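Local coordinates for protein putative nitroreductase (Thermotoga maritima, PDB 1VKW) that probably acts as an oxidoreductase related to the FMN-dependent nitroreductases, though its substrate is not established, at residues Met13-Ala18 / Ala194-Lys199; Gln86-Leu91 / Thr98-Arg103; Pro129-Ser132 / Asp137-Glu140; Val181-Ala186 / Asp210-Ile215. All coordinates share one frame; numbering follows the deposited sequence.

Contact 1: Met13-Ala18 / Ala194-Lys199; sequences MNIFEA and AREIFK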
loop_
_atom_site.group_PDB
_atom_site.type_symbol
_atom_site.label_atom_id
_atom_site.label_comp_id
_atom_site.label_asym_id
_atom_site.label_seq_id
_atom_site.Cartn_x
_atom_site.Cartn_y
_atom_site.Cartn_z
HETATM N N MSE A 13 -11.835 3.855 -9.528
HETATM C CA MSE A 13 -10.436 4.035 -9.903
HETATM C C MSE A 13 -9.706 2.696 -9.824
HETATM O O MSE A 13 -9.820 1.964 -8.840
HETATM C CB MSE A 13 -9.756 5.188 -9.131
HETATM C CG MSE A 13 -9.206 4.922 -7.738
HETATM SE SE MSE A 13 -8.442 6.609 -6.955
HETATM C CE MSE A 13 -10.111 7.676 -6.795
ATOM N N ASN A 14 -9.015 2.358 -10.910
ATOM C CA ASN A 14 -8.239 1.127 -10.981
ATOM C C ASN A 14 -6.964 1.280 -10.158
ATOM O O ASN A 14 -6.666 2.365 -9.655
ATOM C CB ASN A 14 -7.944 0.722 -12.448
ATOM C CG ASN A 14 -7.051 1.720 -13.194
ATOM O OD1 ASN A 14 -6.088 2.264 -12.641
ATOM N ND2 ASN A 14 -7.353 1.933 -14.472
ATOM N N ILE A 15 -6.240 0.176 -10.005
ATOM C CA ILE A 15 -5.049 0.131 -9.175
ATOM C C ILE A 15 -4.015 1.214 -9.532
ATOM O O ILE A 15 -3.373 1.768 -8.645
ATOM C CB ILE A 15 -4.407 -1.292 -9.221
ATOM C CG1 ILE A 15 -3.188 -1.377 -8.297
ATOM C CG2 ILE A 15 -4.008 -1.683 -10.632
ATOM C CD1 ILE A 15 -3.498 -1.097 -6.824
ATOM N N PHE A 16 -3.843 1.500 -10.819
ATOM C CA PHE A 16 -2.869 2.494 -11.251
ATOM C C PHE A 16 -3.271 3.893 -10.775
ATOM O O PHE A 16 -2.444 4.676 -10.285
ATOM C CB PHE A 16 -2.709 2.470 -12.772
ATOM C CG PHE A 16 -2.312 1.129 -13.313
ATOM C CD1 PHE A 16 -1.102 0.547 -12.940
ATOM C CD2 PHE A 16 -3.144 0.439 -14.177
ATOM C CE1 PHE A 16 -0.731 -0.702 -13.433
ATOM C CE2 PHE A 16 -2.782 -0.814 -14.670
ATOM C CZ PHE A 16 -1.581 -1.384 -14.296
ATOM N N GLU A 17 -4.558 4.191 -10.897
ATOM C CA GLU A 17 -5.075 5.489 -10.488
ATOM C C GLU A 17 -5.012 5.629 -8.965
ATOM O O GLU A 17 -4.645 6.678 -8.460
ATOM C CB GLU A 17 -6.489 5.677 -11.046
ATOM C CG GLU A 17 -6.493 5.696 -12.575
ATOM C CD GLU A 17 -7.863 5.553 -13.210
ATOM O OE1 GLU A 17 -8.779 4.976 -12.588
ATOM O OE2 GLU A 17 -8.014 6.011 -14.363
ATOM N N ALA A 18 -5.323 4.562 -8.234
ATOM C CA ALA A 18 -5.219 4.575 -6.763
ATOM C C ALA A 18 -3.792 4.849 -6.285
ATOM O O ALA A 18 -3.578 5.672 -5.396
ATOM C CB ALA A 18 -5.712 3.268 -6.184
ATOM N N ALA A 194 1.073 -6.054 -10.891
ATOM C CA ALA A 194 1.361 -7.272 -11.656
ATOM C C ALA A 194 0.104 -8.128 -11.865
ATOM O O ALA A 194 -0.092 -8.715 -12.932
ATOM C CB ALA A 194 2.458 -8.084 -10.966
ATOM N N ARG A 195 -0.746 -8.178 -10.843
ATOM C CA ARG A 195 -2.001 -8.912 -10.896
ATOM C C ARG A 195 -2.907 -8.338 -11.986
ATOM O O ARG A 195 -3.490 -9.084 -12.776
ATOM C CB ARG A 195 -2.704 -8.850 -9.534
ATOM C CG ARG A 195 -3.941 -9.716 -9.415
ATOM C CD ARG A 195 -4.554 -9.708 -8.015
ATOM N NE ARG A 195 -5.261 -8.461 -7.745
ATOM C CZ ARG A 195 -5.837 -8.149 -6.588
ATOM N NH1 ARG A 195 -5.796 -8.991 -5.559
ATOM N NH2 ARG A 195 -6.458 -6.981 -6.460
ATOM N N GLU A 196 -3.000 -7.010 -12.014
ATOM C CA GLU A 196 -3.738 -6.286 -13.052
ATOM C C GLU A 196 -3.146 -6.492 -14.452
ATOM O O GLU A 196 -3.884 -6.774 -15.401
ATOM C CB GLU A 196 -3.777 -4.788 -12.715
ATOM C CG GLU A 196 -4.464 -3.911 -13.750
ATOM C CD GLU A 196 -5.933 -4.243 -13.936
ATOM O OE1 GLU A 196 -6.580 -4.677 -12.959
ATOM O OE2 GLU A 196 -6.446 -4.061 -15.064
ATOM N N ILE A 197 -1.832 -6.338 -14.584
ATOM C CA ILE A 197 -1.172 -6.421 -15.882
ATOM C C ILE A 197 -1.278 -7.811 -16.497
ATOM O O ILE A 197 -1.667 -7.946 -17.651
ATOM C CB ILE A 197 0.303 -5.976 -15.786
ATOM C CG1 ILE A 197 0.354 -4.459 -15.604
ATOM C CG2 ILE A 197 1.086 -6.363 -17.059
ATOM C CD1 ILE A 197 1.704 -3.920 -15.249
ATOM N N PHE A 198 -0.944 -8.835 -15.720
ATOM C CA PHE A 198 -0.830 -10.191 -16.253
ATOM C C PHE A 198 -2.130 -10.944 -16.158
ATOM O O PHE A 198 -2.273 -12.003 -16.771
ATOM C CB PHE A 198 0.323 -10.947 -15.570
ATOM C CG PHE A 198 1.675 -10.414 -15.943
ATOM C CD1 PHE A 198 2.205 -10.670 -17.206
ATOM C CD2 PHE A 198 2.400 -9.613 -15.067
ATOM C CE1 PHE A 198 3.431 -10.161 -17.571
ATOM C CE2 PHE A 198 3.624 -9.113 -15.429
ATOM C CZ PHE A 198 4.145 -9.382 -16.687
ATOM N N LYS A 199 -3.088 -10.375 -15.422
ATOM C CA LYS A 199 -4.393 -10.981 -15.192
ATOM C C LYS A 199 -4.256 -12.380 -14.587
ATOM O O LYS A 199 -5.079 -13.258 -14.837
ATOM C CB LYS A 199 -5.234 -11.006 -16.489
ATOM C CG LYS A 199 -5.568 -9.610 -17.054
ATOM C CD LYS A 199 -6.614 -8.896 -16.198
ATOM C CE LYS A 199 -7.072 -7.586 -16.816
ATOM N NZ LYS A 199 -6.323 -6.413 -16.307
HETATM O O HOH W 1 -7.477 -2.308 -11.299
#
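F16 meets the aliphatic part of E196 rather than its carboxylate: E196 CG comes to 3.6 Å from F16 CE2, approaching the ring obliquely, while the carboxylate plane stands 84° from that of the phenyl group. From the following residue, I197 CG1 lies at the ring edge, in its plane, 3.9 Å from F16 CZ. I15 completes the first shell, its CG2 methyl 3.7 Å from E196 CB and at the same time over the centre of the F16 ring, so that one methyl serves both partners. E196 offers its methylenes here because CG points opposite the backbone N (chi1 177°) and the chain then bends at chi2. The beginning of helix 15-21 is thus laid beside the end of the long helix 180-198, at the surface of the fold, and K147 of helix 143-153 makes a cation-pi contact with F16. A water bridges the two helices, accepting from I15 N (3.1 Å) and donating to E196 OE1 (3.0 Å). Further out, K199 NZ forms a salt bridge with E196 OE2 at 2.7 Å, reaching it from above the carboxylate plane, and also bonds to E196 O. At the start of helix 15-21, a capping box fixes the first turn: E17 N donates to N14 OD1 at 3.0 Å, and N14 N donates to E17 OE1 at 3.1 Å.

Contact 2: Gln86-Leu91 / Thr98-Arg103; sequences QIVLFL and TCWMAR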
loop_
_atom_site.group_PDB
_atom_site.type_symbol
_atom_site.label_atom_id
_atom_site.label_comp_id
_atom_site.label_asym_id
_atom_site.label_seq_id
_atom_site.Cartn_x
_atom_site.Cartn_y
_atom_site.Cartn_z
ATOM N N GLN A 86 -2.553 -2.397 1.152
ATOM C CA GLN A 86 -3.769 -2.800 0.447
ATOM C C GLN A 86 -4.974 -1.998 0.938
ATOM O O GLN A 86 -5.805 -1.543 0.140
ATOM C CB GLN A 86 -4.020 -4.305 0.599
ATOM C CG GLN A 86 -3.111 -5.144 -0.302
ATOM C CD GLN A 86 -3.275 -6.622 -0.060
ATOM O OE1 GLN A 86 -4.252 -7.219 -0.511
ATOM N NE2 GLN A 86 -2.333 -7.217 0.670
ATOM N N ILE A 87 -5.054 -1.817 2.252
ATOM C CA ILE A 87 -6.129 -1.028 2.865
ATOM C C ILE A 87 -6.033 0.457 2.481
ATOM O O ILE A 87 -7.052 1.085 2.144
ATOM C CB ILE A 87 -6.120 -1.209 4.404
ATOM C CG1 ILE A 87 -6.377 -2.683 4.762
ATOM C CG2 ILE A 87 -7.166 -0.313 5.056
ATOM C CD1 ILE A 87 -6.010 -3.049 6.195
ATOM N N VAL A 88 -4.817 1.004 2.523
ATOM C CA VAL A 88 -4.556 2.393 2.102
ATOM C C VAL A 88 -5.055 2.640 0.692
ATOM O O VAL A 88 -5.759 3.620 0.428
ATOM C CB VAL A 88 -3.043 2.737 2.173
ATOM C CG1 VAL A 88 -2.719 4.026 1.407
ATOM C CG2 VAL A 88 -2.601 2.871 3.612
ATOM N N LEU A 89 -4.696 1.741 -0.211
ATOM C CA LEU A 89 -5.073 1.878 -1.610
ATOM C C LEU A 89 -6.573 1.733 -1.818
ATOM O O LEU A 89 -7.150 2.375 -2.694
ATOM C CB LEU A 89 -4.307 0.855 -2.461
ATOM C CG LEU A 89 -2.813 1.156 -2.596
ATOM C CD1 LEU A 89 -2.114 0.049 -3.381
ATOM C CD2 LEU A 89 -2.588 2.530 -3.258
ATOM N N PHE A 90 -7.205 0.893 -1.010
ATOM C CA PHE A 90 -8.650 0.789 -1.027
ATOM C C PHE A 90 -9.291 2.111 -0.570
ATOM O O PHE A 90 -10.238 2.621 -1.194
ATOM C CB PHE A 90 -9.105 -0.376 -0.153
ATOM C CG PHE A 90 -10.586 -0.434 0.034
ATOM C CD1 PHE A 90 -11.428 -0.574 -1.064
ATOM C CD2 PHE A 90 -11.149 -0.327 1.302
ATOM C CE1 PHE A 90 -12.801 -0.628 -0.897
ATOM C CE2 PHE A 90 -12.516 -0.374 1.468
ATOM C CZ PHE A 90 -13.344 -0.520 0.366
ATOM N N LEU A 91 -8.773 2.664 0.519
ATOM C CA LEU A 91 -9.289 3.918 1.060
ATOM C C LEU A 91 -9.085 5.073 0.077
ATOM O O LEU A 91 -9.964 5.927 -0.062
ATOM C CB LEU A 91 -8.628 4.238 2.405
ATOM C CG LEU A 91 -9.038 3.369 3.604
ATOM C CD1 LEU A 91 -8.163 3.682 4.813
ATOM C CD2 LEU A 91 -10.496 3.567 3.945
ATOM N N THR A 98 -4.882 9.480 3.344
ATOM C CA THR A 98 -4.280 8.598 4.342
ATOM C C THR A 98 -2.912 9.115 4.732
ATOM O O THR A 98 -2.317 9.922 4.017
ATOM C CB THR A 98 -4.150 7.137 3.809
ATOM O OG1 THR A 98 -3.406 7.115 2.581
ATOM C CG2 THR A 98 -5.498 6.552 3.433
ATOM N N CYS A 99 -2.421 8.642 5.872
ATOM C CA CYS A 99 -1.046 8.876 6.286
ATOM C C CYS A 99 -0.611 7.793 7.277
ATOM O O CYS A 99 -1.311 7.503 8.257
ATOM C CB CYS A 99 -0.886 10.272 6.892
ATOM S SG CYS A 99 0.762 10.659 7.552
ATOM N N TRP A 100 0.540 7.193 6.995
ATOM C CA TRP A 100 1.150 6.197 7.863
ATOM C C TRP A 100 1.772 6.865 9.089
ATOM O O TRP A 100 2.764 7.583 8.973
ATOM C CB TRP A 100 2.240 5.439 7.096
ATOM C CG TRP A 100 1.733 4.394 6.155
ATOM C CD1 TRP A 100 1.364 4.559 4.844
ATOM C CD2 TRP A 100 1.564 3.005 6.443
ATOM N NE1 TRP A 100 0.975 3.356 4.305
ATOM C CE2 TRP A 100 1.088 2.382 5.266
ATOM C CE3 TRP A 100 1.770 2.214 7.585
ATOM C CZ2 TRP A 100 0.807 1.018 5.203
ATOM C CZ3 TRP A 100 1.499 0.859 7.518
ATOM C CH2 TRP A 100 1.023 0.274 6.335
HETATM N N MSE A 101 1.212 6.614 10.262
HETATM C CA MSE A 101 1.677 7.267 11.481
HETATM C C MSE A 101 2.342 6.272 12.432
HETATM O O MSE A 101 1.748 5.259 12.788
HETATM C CB MSE A 101 0.495 7.938 12.176
HETATM C CG MSE A 101 -0.057 9.157 11.453
HETATM SE SE MSE A 101 0.163 10.805 12.485
HETATM C CE MSE A 101 -0.913 10.335 14.061
ATOM N N ALA A 102 3.572 6.576 12.841
ATOM C CA ALA A 102 4.281 5.792 13.855
ATOM C C ALA A 102 3.898 6.268 15.259
ATOM O O ALA A 102 4.769 6.609 16.059
ATOM C CB ALA A 102 5.791 5.916 13.653
ATOM N N ARG A 103 2.597 6.281 15.556
ATOM C CA ARG A 103 2.077 6.848 16.809
ATOM C C ARG A 103 1.586 5.751 17.754
ATOM O O ARG A 103 2.324 5.336 18.654
ATOM C CB ARG A 103 0.951 7.845 16.512
#
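A methyl group pressed against a hydroxyl is the odd feature here: V88 CG1 lies 3.4 Å from T98 OG1. The two segments share no hydrogen bond and meet by van der Waals packing. The second methyl of V88 goes to another partner, with CG2 3.7 Å from W100 NE1 and slightly farther from CE2, at a slant to the indole. The forked side chain therefore sits between T98 and W100, two residues apart on the strand; with V88 CG1 trans to the amide nitrogen (chi1 165°), its two methyls are divided between them. The chain reverses after helix 74-93, and strand 97-101, which pairs with 112-116 in an antiparallel sheet, runs back beside the helix's last turns; the axes of 86-91 and 98-101 lie 9.5 Å apart at 156°. One turn on, L91 CB packs on the methyl T98 CG2 at 4.0 Å. Cut back to an alanine, V88 would probably leave a gap beside the T98 hydroxyl and deprive the indole of one of its aliphatic neighbours. The N-H of that indole is hydrogen-bonded to E85 OE1 on the same helix, which helps to set the turn of the ring, and I185 of helix 180-198 touches it as well. L91 and V88 reach strand 112-116 through F115 and I113.

Contact 3: Pro129-Ser132 / Asp137-Glu140; sequences PITS and DLEE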
loop_
_atom_site.group_PDB
_atom_site.type_symbol
_atom_site.label_atom_id
_atom_site.label_comp_id
_atom_site.label_asym_id
_atom_site.label_seq_id
_atom_site.Cartn_x
_atom_site.Cartn_y
_atom_site.Cartn_z
ATOM N N PRO A 129 15.410 9.061 -8.511
ATOM C CA PRO A 129 15.278 8.524 -9.872
ATOM C C PRO A 129 15.096 7.007 -9.910
ATOM O O PRO A 129 15.692 6.282 -9.118
ATOM C CB PRO A 129 16.594 8.929 -10.538
ATOM C CG PRO A 129 17.091 10.049 -9.739
ATOM C CD PRO A 129 16.673 9.790 -8.335
ATOM N N ILE A 130 14.267 6.528 -10.834
ATOM C CA ILE A 130 13.951 5.101 -10.887
ATOM C C ILE A 130 15.210 4.255 -10.983
ATOM O O ILE A 130 15.282 3.183 -10.372
ATOM C CB ILE A 130 12.952 4.771 -12.036
ATOM C CG1 ILE A 130 12.661 3.272 -12.080
ATOM C CG2 ILE A 130 13.474 5.219 -13.369
ATOM C CD1 ILE A 130 11.289 2.966 -12.665
ATOM N N THR A 131 16.211 4.745 -11.717
ATOM C CA THR A 131 17.459 3.998 -11.902
ATOM C C THR A 131 18.229 3.836 -10.599
ATOM O O THR A 131 19.073 2.956 -10.509
ATOM C CB THR A 131 18.380 4.668 -12.934
ATOM O OG1 THR A 131 18.543 6.044 -12.598
ATOM C CG2 THR A 131 17.752 4.682 -14.342
ATOM N N SER A 132 17.964 4.688 -9.604
ATOM C CA SER A 132 18.653 4.580 -8.317
ATOM C C SER A 132 18.135 3.388 -7.501
ATOM O O SER A 132 18.801 2.917 -6.576
ATOM C CB SER A 132 18.530 5.887 -7.521
ATOM O OG SER A 132 17.256 6.028 -6.920
ATOM N N ASP A 137 19.623 -2.273 -15.914
ATOM C CA ASP A 137 19.557 -1.127 -16.787
ATOM C C ASP A 137 18.098 -1.022 -17.197
ATOM O O ASP A 137 17.455 -2.029 -17.501
ATOM C CB ASP A 137 20.472 -1.303 -17.997
ATOM C CG ASP A 137 21.953 -1.147 -17.645
ATOM O OD1 ASP A 137 22.276 -0.562 -16.581
ATOM O OD2 ASP A 137 22.870 -1.569 -18.386
ATOM N N LEU A 138 17.567 0.195 -17.176
ATOM C CA LEU A 138 16.142 0.416 -17.421
ATOM C C LEU A 138 15.748 -0.188 -18.779
ATOM O O LEU A 138 14.626 -0.651 -18.963
ATOM C CB LEU A 138 15.842 1.921 -17.333
ATOM C CG LEU A 138 14.411 2.462 -17.212
ATOM C CD1 LEU A 138 13.512 1.596 -16.363
ATOM C CD2 LEU A 138 14.447 3.890 -16.661
ATOM N N GLU A 139 16.713 -0.236 -19.697
ATOM C CA GLU A 139 16.527 -0.804 -21.036
ATOM C C GLU A 139 16.382 -2.336 -21.058
ATOM O O GLU A 139 15.892 -2.899 -22.034
ATOM C CB GLU A 139 17.701 -0.397 -21.945
ATOM C CG GLU A 139 18.104 1.076 -21.874
ATOM C CD GLU A 139 19.311 1.322 -20.974
ATOM O OE1 GLU A 139 19.157 1.251 -19.738
ATOM O OE2 GLU A 139 20.417 1.588 -21.508
ATOM N N GLU A 140 16.826 -3.014 -20.001
ATOM C CA GLU A 140 16.671 -4.472 -19.893
ATOM C C GLU A 140 15.258 -4.883 -19.440
ATOM O O GLU A 140 14.957 -6.084 -19.318
ATOM C CB GLU A 140 17.714 -5.037 -18.923
ATOM C CG GLU A 140 19.152 -4.837 -19.398
ATOM C CD GLU A 140 20.191 -5.037 -18.306
ATOM O OE1 GLU A 140 19.825 -5.354 -17.155
ATOM O OE2 GLU A 140 21.396 -4.871 -18.606
#
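L138 extends its CG away from the amide nitrogen (chi1 -165°), and this turns the isobutyl group across to I130 and T131. I130 answers with its branch methyl: a chi1 of 179° puts CG1 on the far side of CB from the backbone N, which leaves CG2 between that N and the carbonyl carbon, facing L138. The result is methyl against methyl, L138 CD2 to I130 CG2 at 3.7 Å, the two side chains crossing at about a right angle. The same CD2 also approaches T131 CG2 at 4.1 Å, so one leucine methyl faces two consecutive residues. The backbone around these groups is tied locally. P129 O accepts from both S132 N (2.8 Å) and S132 OG (2.7 Å), the hydroxyl lying in the carbonyl plane, while E140 N bonds to D137 O at 2.8 Å in the 3-10 segment. The contact links the weakly bonded helix 130-133 to the loop leading into helix 143-153, and I130 reaches V149 and E150 of that helix. All three touching residues also meet a crystal neighbour, so the exact pose may owe something to the lattice. The contact is apolar, so it rests on methyl packing, with no directional bond between the segments.

Contact 4: Val181-Ala186 / Asp210-Ile215; sequences VDLGIA and DTYCLI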
loop_
_atom_site.group_PDB
_atom_site.type_symbol
_atom_site.label_atom_id
_atom_site.label_comp_id
_atom_site.label_asym_id
_atom_site.label_seq_id
_atom_site.Cartn_x
_atom_site.Cartn_y
_atom_site.Cartn_z
ATOM N N VAL A 181 8.463 -3.133 7.134
ATOM C CA VAL A 181 7.146 -2.533 6.866
ATOM C C VAL A 181 7.143 -1.874 5.485
ATOM O O VAL A 181 6.261 -2.137 4.678
ATOM C CB VAL A 181 6.714 -1.531 7.960
ATOM C CG1 VAL A 181 5.314 -0.991 7.672
ATOM C CG2 VAL A 181 6.727 -2.200 9.323
ATOM N N ASP A 182 8.156 -1.053 5.222
ATOM C CA ASP A 182 8.332 -0.400 3.922
ATOM C C ASP A 182 8.461 -1.426 2.786
ATOM O O ASP A 182 7.896 -1.237 1.718
ATOM C CB ASP A 182 9.552 0.536 3.949
ATOM C CG ASP A 182 9.434 1.644 5.018
ATOM O OD1 ASP A 182 8.332 2.194 5.208
ATOM O OD2 ASP A 182 10.395 2.038 5.709
ATOM N N LEU A 183 9.201 -2.509 3.033
ATOM C CA LEU A 183 9.293 -3.627 2.091
ATOM C C LEU A 183 7.905 -4.151 1.725
ATOM O O LEU A 183 7.587 -4.288 0.546
ATOM C CB LEU A 183 10.124 -4.779 2.674
ATOM C CG LEU A 183 10.822 -5.685 1.642
ATOM C CD1 LEU A 183 11.725 -6.682 2.350
ATOM C CD2 LEU A 183 9.856 -6.406 0.741
ATOM N N GLY A 184 7.094 -4.421 2.749
ATOM C CA GLY A 184 5.744 -4.922 2.559
ATOM C C GLY A 184 4.876 -3.954 1.780
ATOM O O GLY A 184 4.109 -4.372 0.924
ATOM N N ILE A 185 4.989 -2.666 2.101
ATOM C CA ILE A 185 4.242 -1.610 1.403
ATOM C C ILE A 185 4.554 -1.628 -0.102
ATOM O O ILE A 185 3.646 -1.691 -0.931
ATOM C CB ILE A 185 4.544 -0.218 2.046
ATOM C CG1 ILE A 185 3.921 -0.124 3.452
ATOM C CG2 ILE A 185 3.992 0.923 1.198
ATOM C CD1 ILE A 185 4.361 1.093 4.239
ATOM N N ALA A 186 5.841 -1.587 -0.445
ATOM C CA ALA A 186 6.264 -1.608 -1.839
ATOM C C ALA A 186 5.841 -2.909 -2.526
ATOM O O ALA A 186 5.416 -2.904 -3.685
ATOM C CB ALA A 186 7.770 -1.428 -1.938
ATOM N N ASP A 210 16.270 -10.626 3.594
ATOM C CA ASP A 210 15.589 -9.330 3.452
ATOM C C ASP A 210 15.050 -9.047 2.054
ATOM O O ASP A 210 14.941 -7.893 1.653
ATOM C CB ASP A 210 16.543 -8.214 3.880
ATOM C CG ASP A 210 17.759 -8.089 2.968
ATOM O OD1 ASP A 210 17.911 -8.868 2.005
ATOM O OD2 ASP A 210 18.621 -7.214 3.148
ATOM N N THR A 211 14.693 -10.107 1.331
ATOM C CA THR A 211 14.199 -9.991 -0.030
ATOM C C THR A 211 12.921 -10.785 -0.170
ATOM O O THR A 211 12.805 -11.882 0.374
ATOM C CB THR A 211 15.242 -10.523 -1.028
ATOM O OG1 THR A 211 16.440 -9.763 -0.904
ATOM C CG2 THR A 211 14.806 -10.289 -2.505
ATOM N N TYR A 212 11.976 -10.221 -0.908
ATOM C CA TYR A 212 10.774 -10.935 -1.316
ATOM C C TYR A 212 10.696 -10.815 -2.821
ATOM O O TYR A 212 10.874 -9.726 -3.362
ATOM C CB TYR A 212 9.534 -10.345 -0.655
ATOM C CG TYR A 212 9.287 -10.890 0.729
ATOM C CD1 TYR A 212 10.004 -10.416 1.820
ATOM C CD2 TYR A 212 8.354 -11.896 0.945
ATOM C CE1 TYR A 212 9.794 -10.921 3.095
ATOM C CE2 TYR A 212 8.128 -12.401 2.218
ATOM C CZ TYR A 212 8.847 -11.909 3.290
ATOM O OH TYR A 212 8.639 -12.418 4.559
ATOM N N CYS A 213 10.475 -11.947 -3.486
ATOM C CA CYS A 213 10.358 -11.982 -4.930
ATOM C C CYS A 213 8.939 -12.299 -5.323
ATOM O O CYS A 213 8.242 -13.078 -4.664
ATOM C CB CYS A 213 11.307 -13.017 -5.547
ATOM S SG CYS A 213 13.061 -12.583 -5.397
ATOM N N LEU A 214 8.528 -11.674 -6.413
ATOM C CA LEU A 214 7.230 -11.875 -6.993
ATOM C C LEU A 214 7.415 -12.676 -8.267
ATOM O O LEU A 214 8.095 -12.222 -9.185
ATOM C CB LEU A 214 6.634 -10.514 -7.333
ATOM C CG LEU A 214 5.129 -10.363 -7.336
ATOM C CD1 LEU A 214 4.590 -10.588 -5.932
ATOM C CD2 LEU A 214 4.786 -8.958 -7.843
ATOM N N ILE A 215 6.838 -13.871 -8.321
ATOM C CA ILE A 215 6.774 -14.591 -9.583
ATOM C C ILE A 215 5.597 -13.969 -10.351
ATOM O O ILE A 215 4.440 -14.135 -9.978
ATOM C CB ILE A 215 6.613 -16.106 -9.384
ATOM C CG1 ILE A 215 7.776 -16.659 -8.546
ATOM C CG2 ILE A 215 6.609 -16.814 -10.721
ATOM C CD1 ILE A 215 7.557 -18.079 -8.063
#
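Helix 180-198 packs against a four-stranded antiparallel sheet in this part of the alpha+beta fold, as in the FMN-dependent nitroreductases to which the protein is related, and within 181-186 it is L183 that points at strand 211-215. Both methyls reach the tyrosine, and CD1 also meets the backbone. L183 CD1 comes to 3.5 Å from the carbonyl oxygen D210 O and lies 4.1 Å from Y212 CD1, while L183 CD2 takes the ring and its stem, 4.2 Å from Y212 CB. A chi1 of -153° swings L183 CG roughly opposite its own amide nitrogen and aims the fork at the strand. The leucine and tyrosine side chains cross at about a right angle, and the methyl CD1 meets the aromatic ring obliquely. With an alanine here both methyls are gone, and a gap would probably open between helix and strand beside D210 O and Y212 CD1. Other residues close around the pair: I175 of the adjacent strand 172-176 touches L183, and F74 at the start of helix 74-93 touches both L183 and D210. Strands 172-176 and 211-215 are also joined by the C174-C213 disulfide, and Y212 is paired through its backbone with I175. The tyrosine is thus held at both ends, by the strand at its root and at its tip by a hydrogen bond between Y212 OH and D75 OD1.

Overall arrangement
Contacts 1 and 4 share helix 180-198, using its last turns and its first turns respectively, with centres 18 Å apart; they touch where A194 CB meets L214 CD2 at 4.0 Å. Contact 2, on the other four-stranded sheet, lies 17 Å from contact 4 between centres, and W100 CE2 packs on I185 CD1 at 3.7 Å. I15 and L89 join contacts 1 and 2. Contact 3 stands apart at the surface, about 12 Å between nearest atoms from contacts 1 and 4. Along the chain, contacts 2 and 3 fall in turn within the loop closed by contact 1, which contact 4 crosses. Helices 74-93 and 180-198 thus connect the two sheets into one body.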